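Local coordinates for putative uncharacterized protein (Sulfolobus turreted icosahedral virus, PDB 4IL7), which is probably a structural component of the viral capsid, this piece being the C-terminal domain of the A223 penton protein, at residues 76-82 and 152-158; 90-96 and 136-142. The protein carries 1 engineered substitution. All coordinates share one frame; numbering follows the deposited sequence. Where two conformers were deposited one is given.

Contact 1. Residues 76-82 and 152-158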
ATOM      1  N   ASN A  76      -2.258  -5.784 -13.939  1.00 32.29           N
ATOM      2  CA  ASN A  76      -2.137  -4.880 -12.799  1.00 25.62           C
ATOM      3  C   ASN A  76      -3.423  -4.148 -12.517  1.00 23.90           C
ATOM      4  O   ASN A  76      -3.833  -3.338 -13.322  1.00 28.89           O
ATOM      5  CB  ASN A  76      -1.040  -3.868 -13.056  1.00 29.57           C
ATOM      6  CG  ASN A  76       0.352  -4.476 -13.059  1.00 32.38           C
ATOM      7  OD1 ASN A  76       0.682  -5.360 -12.249  1.00 30.64           O
ATOM      8  ND2 ASN A  76       1.239  -3.932 -13.909  1.00 42.51           N
ATOM      9  N   TYR A  77      -4.074  -4.410 -11.378  1.00 26.29           N
ATOM     10  CA  TYR A  77      -5.393  -3.869 -11.008  1.00 26.54           C
ATOM     11  C   TYR A  77      -5.121  -2.648 -10.128  1.00 22.72           C
ATOM     12  O   TYR A  77      -4.488  -2.759  -9.069  1.00 21.15           O
ATOM     13  CB  TYR A  77      -6.204  -4.889 -10.198  1.00 33.41           C
ATOM     14  CG  TYR A  77      -7.660  -4.470  -9.831  1.00 43.10           C
ATOM     15  CD1 TYR A  77      -8.754  -4.981 -10.549  1.00 74.66           C
ATOM     16  CD2 TYR A  77      -7.955  -3.595  -8.736  1.00 68.77           C
ATOM     17  CE1 TYR A  77     -10.067  -4.629 -10.223  1.00 80.32           C
ATOM     18  CE2 TYR A  77      -9.278  -3.240  -8.418  1.00 77.52           C
ATOM     19  CZ  TYR A  77     -10.326  -3.764  -9.168  1.00 82.14           C
ATOM     20  OH  TYR A  77     -11.647  -3.430  -8.883  1.00101.29           O
ATOM     21  N   LEU A  78      -5.597  -1.498 -10.587  1.00 21.36           N
ATOM     22  CA  LEU A  78      -5.425  -0.239  -9.858  1.00 17.70           C
ATOM     23  C   LEU A  78      -6.319  -0.246  -8.642  1.00 17.39           C
ATOM     24  O   LEU A  78      -7.549  -0.459  -8.709  1.00 20.51           O
ATOM     25  CB  LEU A  78      -5.765   0.934 -10.764  1.00 17.93           C
ATOM     26  CG  LEU A  78      -5.701   2.342 -10.128  1.00 16.64           C
ATOM     27  CD1 LEU A  78      -4.288   2.636  -9.672  1.00 16.57           C
ATOM     28  CD2 LEU A  78      -6.168   3.359 -11.097  1.00 18.24           C
ATOM     29  N   ILE A  79      -5.738   0.131  -7.478  1.00 16.85           N
ATOM     30  CA  ILE A  79      -6.488   0.258  -6.240  1.00 17.99           C
ATOM     31  C   ILE A  79      -6.621   1.721  -5.803  1.00 15.39           C
ATOM     32  O   ILE A  79      -7.704   2.155  -5.389  1.00 18.26           O
ATOM     33  CB  ILE A  79      -5.869  -0.619  -5.127  1.00 18.00           C
ATOM     34  CG1 ILE A  79      -5.979  -2.114  -5.512  1.00 19.67           C
ATOM     35  CG2 ILE A  79      -6.471  -0.339  -3.756  1.00 18.76           C
ATOM     36  CD1 ILE A  79      -5.130  -3.032  -4.649  1.00 22.24           C
ATOM     37  N   TYR A  80      -5.524   2.477  -5.845  1.00 14.79           N
ATOM     38  CA  TYR A  80      -5.559   3.883  -5.386  1.00 14.31           C
ATOM     39  C   TYR A  80      -4.430   4.676  -6.038  1.00 13.03           C
ATOM     40  O   TYR A  80      -3.313   4.181  -6.208  1.00 14.84           O
ATOM     41  CB  TYR A  80      -5.398   3.987  -3.870  1.00 15.85           C
ATOM     42  CG  TYR A  80      -5.401   5.412  -3.339  1.00 14.76           C
ATOM     43  CD1 TYR A  80      -6.520   6.163  -3.395  1.00 16.35           C
ATOM     44  CD2 TYR A  80      -4.236   5.992  -2.900  1.00 13.91           C
ATOM     45  CE1 TYR A  80      -6.512   7.451  -2.911  1.00 17.27           C
ATOM     46  CE2 TYR A  80      -4.226   7.315  -2.418  1.00 13.83           C
ATOM     47  CZ  TYR A  80      -5.373   8.032  -2.417  1.00 15.25           C
ATOM     48  OH  TYR A  80      -5.441   9.365  -1.963  1.00 17.23           O
ATOM     49  N   SER A  81      -4.706   5.892  -6.429  1.00 13.02           N
ATOM     50  CA  SER A  81      -3.664   6.836  -6.815  1.00 12.48           C
ATOM     51  C   SER A  81      -3.952   8.141  -6.147  1.00 12.33           C
ATOM     52  O   SER A  81      -5.058   8.693  -6.306  1.00 14.80           O
ATOM     53  CB  SER A  81      -3.719   7.015  -8.349  1.00 13.51           C
ATOM     54  OG  SER A  81      -2.813   7.994  -8.816  1.00 16.87           O
ATOM     55  N   GLY A  82      -3.008   8.749  -5.467  1.00 11.68           N
ATOM     56  CA  GLY A  82      -3.221   9.997  -4.804  1.00 11.67           C
ATOM     57  C   GLY A  82      -1.945  10.590  -4.236  1.00 11.96           C
ATOM     58  O   GLY A  82      -0.843  10.204  -4.640  1.00 12.61           O
ATOM     59  N   ALA A 152       3.734  11.098  -3.611  1.00 13.49           N
ATOM     60  CA  ALA A 152       2.780  10.495  -4.531  1.00 13.34           C
ATOM     61  C   ALA A 152       2.598   9.041  -4.122  1.00 12.54           C
ATOM     62  O   ALA A 152       3.615   8.351  -3.879  1.00 14.98           O
ATOM     63  CB  ALA A 152       3.281  10.622  -5.965  1.00 14.21           C
ATOM     64  N   ILE A 153       1.379   8.563  -4.117  1.00 12.32           N
ATOM     65  CA  ILE A 153       1.044   7.241  -3.640  1.00 11.94           C
ATOM     66  C   ILE A 153       0.314   6.502  -4.728  1.00 11.63           C
ATOM     67  O   ILE A 153      -0.778   6.915  -5.149  1.00 13.50           O
ATOM     68  CB  ILE A 153       0.156   7.365  -2.391  1.00 13.16           C
ATOM     69  CG1 ILE A 153       0.805   8.152  -1.265  1.00 12.88           C
ATOM     70  CG2 ILE A 153      -0.306   5.989  -1.909  1.00 13.70           C
ATOM     71  CD1 ILE A 153      -0.181   8.688  -0.227  1.00 14.95           C
ATOM     72  N   LEU A 154       0.847   5.357  -5.166  1.00 12.06           N
ATOM     73  CA  LEU A 154       0.216   4.502  -6.168  1.00 12.03           C
ATOM     74  C   LEU A 154       0.097   3.100  -5.573  1.00 12.21           C
ATOM     75  O   LEU A 154       1.102   2.580  -5.087  1.00 13.45           O
ATOM     76  CB  LEU A 154       1.048   4.477  -7.419  1.00 12.76           C
ATOM     77  CG  LEU A 154       0.595   3.503  -8.524  1.00 14.33           C
ATOM     78  CD1 LEU A 154      -0.721   3.956  -9.096  1.00 16.79           C
ATOM     79  CD2 LEU A 154       1.684   3.347  -9.563  1.00 15.41           C
ATOM     80  N   ILE A 155      -1.113   2.561  -5.555  1.00 12.05           N
ATOM     81  CA  ILE A 155      -1.327   1.232  -5.008  1.00 12.85           C
ATOM     82  C   ILE A 155      -2.056   0.421  -6.081  1.00 13.58           C
ATOM     83  O   ILE A 155      -3.088   0.837  -6.603  1.00 14.32           O
ATOM     84  CB  ILE A 155      -2.201   1.262  -3.738  1.00 13.15           C
ATOM     85  CG1 ILE A 155      -1.567   2.181  -2.692  1.00 13.97           C
ATOM     86  CG2 ILE A 155      -2.366  -0.152  -3.210  1.00 15.10           C
ATOM     87  CD1 ILE A 155      -2.357   2.333  -1.411  1.00 15.08           C
ATOM     88  N   TYR A 156      -1.501  -0.730  -6.434  1.00 14.71           N
ATOM     89  CA  TYR A 156      -2.141  -1.607  -7.389  1.00 15.24           C
ATOM     90  C   TYR A 156      -1.754  -3.042  -7.031  1.00 16.89           C
ATOM     91  O   TYR A 156      -0.922  -3.270  -6.186  1.00 17.59           O
ATOM     92  CB  TYR A 156      -1.662  -1.298  -8.844  1.00 15.66           C
ATOM     93  CG  TYR A 156      -0.205  -1.424  -9.164  1.00 17.10           C
ATOM     94  CD1 TYR A 156       0.674  -0.402  -8.946  1.00 17.32           C
ATOM     95  CD2 TYR A 156       0.296  -2.594  -9.741  1.00 20.44           C
ATOM     96  CE1 TYR A 156       2.012  -0.518  -9.257  1.00 20.05           C
ATOM     97  CE2 TYR A 156       1.631  -2.696 -10.093  1.00 21.42           C
ATOM     98  CZ  TYR A 156       2.500  -1.675  -9.884  1.00 21.17           C
ATOM     99  OH  TYR A 156       3.833  -1.787 -10.218  1.00 24.79           O
ATOM    100  N   GLU A 157      -2.416  -4.014  -7.644  1.00 19.07           N
ATOM    101  CA  GLU A 157      -2.130  -5.441  -7.408  1.00 20.21           C
ATOM    102  C   GLU A 157      -1.791  -6.140  -8.708  1.00 20.62           C
ATOM    103  O   GLU A 157      -2.513  -6.044  -9.700  1.00 24.46           O
ATOM    104  CB  GLU A 157      -3.327  -6.140  -6.798  1.00 21.98           C
ATOM    105  CG  GLU A 157      -3.022  -7.560  -6.398  1.00 22.05           C
ATOM    106  CD  GLU A 157      -4.156  -8.364  -5.844  1.00 21.29           C
ATOM    107  OE1 GLU A 157      -5.343  -8.018  -6.009  1.00 24.68           O
ATOM    108  OE2 GLU A 157      -3.766  -9.353  -5.166  1.00 25.62           O
ATOM    109  N   GLU A 158      -0.673  -6.875  -8.677  0.50 22.28           N
ATOM    110  CA  GLU A 158      -0.250  -7.756  -9.752  0.50 25.08           C
ATOM    111  C   GLU A 158      -1.002  -9.062  -9.534  0.50 30.56           C
ATOM    112  O   GLU A 158      -0.848  -9.686  -8.488  0.50 28.61           O
ATOM    113  CB  GLU A 158       1.260  -8.043  -9.673  0.50 28.01           C
ATOM    114  CG  GLU A 158       2.213  -6.857  -9.758  0.50 28.58           C
ATOM    115  CD  GLU A 158       3.679  -7.245 -10.002  0.50 37.47           C
ATOM    116  OE1 GLU A 158       4.575  -6.400  -9.703  0.50 38.03           O
ATOM    117  OE2 GLU A 158       3.941  -8.366 -10.495  0.50 41.35           O
TER
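N76 and Y156 lie side by side and point the same way from neighbouring antiparallel strands. The amide and ring planes stand 65° apart, so the two groups are not stacked. N76 OD1 sits at the ring edge, near the ring plane, 3.6 Å from Y156 CE2. The first torsion of Y156 (chi1 60°) sets CG between its own backbone N and carbonyl carbon, which places the ring beside the N76 amide. Y156 CB itself lies against the opposing backbone, 3.2 Å from Y77 O. Further along this face, L78 and L154 cross at about a right angle and touch through their CD1 methyls at 3.8 Å.

I79 breaks the regular pairing. The amides of I79 and Y80 both donate to one acceptor, I155 O, with I79 N at 2.9 Å and Y80 N at 3.0 Å, and they arrive from the same face of its carbonyl plane. The register accordingly slips by one residue between L78 and Y80. The CB of I79 is directed toward the partner strand and meets I155 CG2 at 4.0 Å.

On the face shared with I155, Y80 presents a ring edge to I153, where Y80 CD2 approaches I153 CG2 at 4.1 Å. I155 also packs on I142 and M145 of the other sheet.

The short segments run 162° apart in direction. I79 and Y80, two residues opposite the single I155, form a classic beta bulge, here in the outermost strand, within this chain, of one sheet of the partial jelly roll.

Contact 2. Residues 90-96 and 136-142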
ATOM      1  N   THR A  90     -10.436   3.079   3.410  1.00 26.64           N
ATOM      2  CA  THR A  90      -9.922   1.727   3.331  1.00 26.56           C
ATOM      3  C   THR A  90     -10.194   1.130   1.946  1.00 26.34           C
ATOM      4  O   THR A  90     -11.093   1.570   1.222  1.00 27.64           O
ATOM      5  CB  THR A  90     -10.533   0.817   4.400  1.00 28.25           C
ATOM      6  OG1 THR A  90     -11.921   0.710   4.214  1.00 32.00           O
ATOM      7  CG2 THR A  90     -10.225   1.365   5.755  1.00 28.51           C
ATOM      8  N   TYR A  91      -9.374   0.149   1.564  1.00 23.86           N
ATOM      9  CA  TYR A  91      -9.474  -0.471   0.231  1.00 24.24           C
ATOM     10  C   TYR A  91      -9.475  -1.963   0.400  1.00 24.69           C
ATOM     11  O   TYR A  91      -8.822  -2.481   1.301  1.00 24.88           O
ATOM     12  CB  TYR A  91      -8.302  -0.053  -0.696  1.00 24.47           C
ATOM     13  CG  TYR A  91      -8.258   1.431  -0.820  1.00 24.54           C
ATOM     14  CD1 TYR A  91      -9.073   2.095  -1.678  1.00 25.48           C
ATOM     15  CD2 TYR A  91      -7.440   2.162   0.002  1.00 23.09           C
ATOM     16  CE1 TYR A  91      -9.093   3.494  -1.740  1.00 26.62           C
ATOM     17  CE2 TYR A  91      -7.439   3.520  -0.023  1.00 24.35           C
ATOM     18  CZ  TYR A  91      -8.305   4.184  -0.825  1.00 25.82           C
ATOM     19  OH  TYR A  91      -8.283   5.526  -0.822  1.00 27.57           O
ATOM     20  N   THR A  92     -10.142  -2.650  -0.515  1.00 27.44           N
ATOM     21  CA  THR A  92     -10.188  -4.097  -0.542  1.00 28.29           C
ATOM     22  C   THR A  92      -9.356  -4.618  -1.682  1.00 28.26           C
ATOM     23  O   THR A  92      -9.509  -4.189  -2.830  1.00 32.51           O
ATOM     24  CB  THR A  92     -11.643  -4.589  -0.694  1.00 31.83           C
ATOM     25  OG1 THR A  92     -12.376  -4.165   0.449  1.00 36.31           O
ATOM     26  CG2 THR A  92     -11.696  -6.132  -0.778  1.00 35.44           C
ATOM     27  N   ILE A  93      -8.470  -5.537  -1.397  1.00 26.22           N
ATOM     28  CA  ILE A  93      -7.668  -6.152  -2.424  1.00 28.87           C
ATOM     29  C   ILE A  93      -8.516  -7.265  -3.082  1.00 32.19           C
ATOM     30  O   ILE A  93      -9.027  -8.130  -2.389  1.00 33.61           O
ATOM     31  CB  ILE A  93      -6.375  -6.680  -1.783  1.00 34.60           C
ATOM     32  CG1 ILE A  93      -5.539  -5.470  -1.308  1.00 35.42           C
ATOM     33  CG2 ILE A  93      -5.613  -7.546  -2.754  1.00 38.79           C
ATOM     34  CD1 ILE A  93      -4.410  -5.808  -0.372  1.00 36.76           C
ATOM     35  N   PRO A  94      -8.673  -7.233  -4.416  1.00 34.31           N
ATOM     36  CA  PRO A  94      -9.706  -8.077  -5.053  1.00 41.98           C
ATOM     37  C   PRO A  94      -9.318  -9.521  -5.341  1.00 43.99           C
ATOM     38  O   PRO A  94     -10.210 -10.344  -5.602  1.00 53.40           O
ATOM     39  CB  PRO A  94      -9.958  -7.344  -6.369  1.00 48.52           C
ATOM     40  CG  PRO A  94      -8.635  -6.767  -6.720  1.00 43.69           C
ATOM     41  CD  PRO A  94      -8.063  -6.305  -5.389  1.00 37.10           C
ATOM     42  N   ALA A  95      -8.030  -9.828  -5.345  1.00 38.45           N
ATOM     43  CA  ALA A  95      -7.571 -11.144  -5.758  1.00 36.95           C
ATOM     44  C   ALA A  95      -6.323 -11.557  -5.025  1.00 37.57           C
ATOM     45  O   ALA A  95      -5.724 -10.772  -4.306  1.00 32.32           O
ATOM     46  CB  ALA A  95      -7.321 -11.159  -7.260  1.00 39.78           C
ATOM     47  N   ASN A  96      -5.958 -12.818  -5.172  1.00 34.87           N
ATOM     48  CA  ASN A  96      -4.646 -13.277  -4.777  1.00 31.54           C
ATOM     49  C   ASN A  96      -3.599 -12.687  -5.705  1.00 33.13           C
ATOM     50  O   ASN A  96      -3.794 -12.626  -6.931  1.00 37.17           O
ATOM     51  CB  ASN A  96      -4.530 -14.811  -4.813  1.00 36.05           C
ATOM     52  CG  ASN A  96      -5.449 -15.536  -3.834  1.00 39.84           C
ATOM     53  OD1 ASN A  96      -6.143 -14.975  -2.991  1.00 36.36           O
ATOM     54  ND2 ASN A  96      -5.436 -16.847  -3.970  1.00 56.15           N
ATOM     55  N   VAL A 136      -0.424 -11.016  -1.011  1.00 22.76           N
ATOM     56  CA  VAL A 136      -1.697 -10.874  -0.401  1.00 22.81           C
ATOM     57  C   VAL A 136      -2.738 -11.878  -0.976  1.00 25.08           C
ATOM     58  O   VAL A 136      -2.654 -12.326  -2.137  1.00 25.11           O
ATOM     59  CB  VAL A 136      -2.259  -9.438  -0.553  1.00 22.54           C
ATOM     60  CG1 VAL A 136      -1.404  -8.454   0.227  1.00 21.46           C
ATOM     61  CG2 VAL A 136      -2.387  -9.013  -2.001  1.00 22.64           C
ATOM     62  N   ILE A 137      -3.720 -12.215  -0.154  1.00 26.07           N
ATOM     63  CA  ILE A 137      -4.823 -13.025  -0.625  1.00 27.85           C
ATOM     64  C   ILE A 137      -6.063 -12.129  -0.792  1.00 25.88           C
ATOM     65  O   ILE A 137      -6.199 -11.017  -0.237  1.00 25.23           O
ATOM     66  CB  ILE A 137      -5.075 -14.278   0.234  1.00 32.62           C
ATOM     67  CG1 ILE A 137      -5.817 -13.874   1.465  1.00 31.37           C
ATOM     68  CG2 ILE A 137      -3.740 -14.903   0.648  1.00 38.05           C
ATOM     69  CD1 ILE A 137      -6.154 -15.066   2.328  1.00 36.02           C
ATOM     70  N   ALA A 138      -6.938 -12.597  -1.645  1.00 28.51           N
ATOM     71  CA  ALA A 138      -8.194 -11.924  -1.938  1.00 28.54           C
ATOM     72  C   ALA A 138      -8.972 -11.514  -0.707  1.00 26.62           C
ATOM     73  O   ALA A 138      -9.122 -12.308   0.240  1.00 29.20           O
ATOM     74  CB  ALA A 138      -9.039 -12.813  -2.814  1.00 31.83           C
ATOM     75  N   GLY A 139      -9.438 -10.283  -0.679  1.00 26.99           N
ATOM     76  CA  GLY A 139     -10.238  -9.747   0.405  1.00 26.46           C
ATOM     77  C   GLY A 139      -9.427  -9.092   1.514  1.00 22.49           C
ATOM     78  O   GLY A 139      -9.996  -8.509   2.433  1.00 26.82           O
ATOM     79  N   THR A 140      -8.081  -9.128   1.404  1.00 21.64           N
ATOM     80  CA  THR A 140      -7.232  -8.382   2.340  1.00 19.85           C
ATOM     81  C   THR A 140      -7.626  -6.910   2.301  1.00 18.27           C
ATOM     82  O   THR A 140      -7.912  -6.370   1.214  1.00 21.02           O
ATOM     83  CB  THR A 140      -5.744  -8.574   1.968  1.00 19.88           C
ATOM     84  OG1 THR A 140      -5.423  -9.960   2.100  1.00 22.23           O
ATOM     85  CG2 THR A 140      -4.822  -7.780   2.882  1.00 19.05           C
ATOM     86  N   GLN A 141      -7.699  -6.236   3.428  1.00 17.68           N
ATOM     87  CA  GLN A 141      -8.005  -4.833   3.509  1.00 18.43           C
ATOM     88  C   GLN A 141      -6.775  -4.025   3.776  1.00 16.39           C
ATOM     89  O   GLN A 141      -5.926  -4.379   4.581  1.00 17.68           O
ATOM     90  CB  GLN A 141      -8.952  -4.634   4.656  1.00 20.87           C
ATOM     91  CG  GLN A 141     -10.292  -5.356   4.458  1.00 29.30           C
ATOM     92  CD  GLN A 141     -11.152  -4.720   3.463  1.00 33.63           C
ATOM     93  OE1 GLN A 141     -11.464  -5.330   2.455  1.00 39.19           O
ATOM     94  NE2 GLN A 141     -11.572  -3.497   3.744  1.00 39.15           N
ATOM     95  N   ILE A 142      -6.665  -2.887   3.115  1.00 16.76           N
ATOM     96  CA  ILE A 142      -5.678  -1.846   3.450  1.00 14.41           C
ATOM     97  C   ILE A 142      -6.353  -0.925   4.420  1.00 14.83           C
ATOM     98  O   ILE A 142      -7.286  -0.156   4.058  1.00 17.68           O
ATOM     99  CB  ILE A 142      -5.258  -1.050   2.201  1.00 15.12           C
ATOM    100  CG1 ILE A 142      -4.689  -1.978   1.159  1.00 15.99           C
ATOM    101  CG2 ILE A 142      -4.258   0.037   2.602  1.00 16.97           C
ATOM    102  CD1 ILE A 142      -4.353  -1.285  -0.164  1.00 18.38           C
TER
HETATM  103  O   HOH W   1     -12.469  -1.304   2.434  1.00 41.28           O
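Y91 and I142 form an antiparallel hydrogen-bonded pair, with I142 N 2.8 Å from Y91 O, and backbone hydrogen bonding continues past the bridged pairs, from I93 N to T140 O and from G139 N to I93 O. This joins the outermost strand, within this chain, of one sheet of the partial jelly roll to its neighbour and runs into a type II beta turn from I137 to T140, in which G139 holds a positive phi of 90°. Both T140 N and T140 OG1 donate to I137 O from one face of its carbonyl plane, gripping the turn twice.

I93 packs on V136 and T140. Its CG2 meets V136 CG2 at 3.6 Å, the two side chains crossing near a right angle, whereas I93 CD1 extends alongside T140 to reach T140 CG2 at 3.8 Å.

On the other face, Q141 bends at chi2 (-73°) and brings its amide across to T92. The very short T92 OG1 to Q141 OE1 bond, 2.5 Å, is doubtful in its detail. A water accepts from Q141 NE2 and also bonds to T90 OG1.

Opposite I137, N96 reaches the turn with its amide: A138 N lies 2.8 Å from N96 OD1, in the carbonyl plane, with a nearly straight N-H...O angle of 173°.

Contact 1 lies in one four-stranded sheet; contact 2 joins two strands of the facing sheet and the loops that follow and precede them, with centres 12 Å apart. Contact 1 pairs the first and last of eight strands, 76-83 with 150-158; contact 2 pairs the second and seventh, 86-92 with 141-147, so along the chain it falls between the segments of contact 1. With strands numbered along the chain, the sheet orders are 1-8-3-6 and 2-7-4-5, consistent with a partial jelly roll in a capsid protein. The sheets meet directly: the Y80 and Y91 rings touch with planes about 35° apart, and E157 OE1 takes a weak hydrogen bond from A95 N.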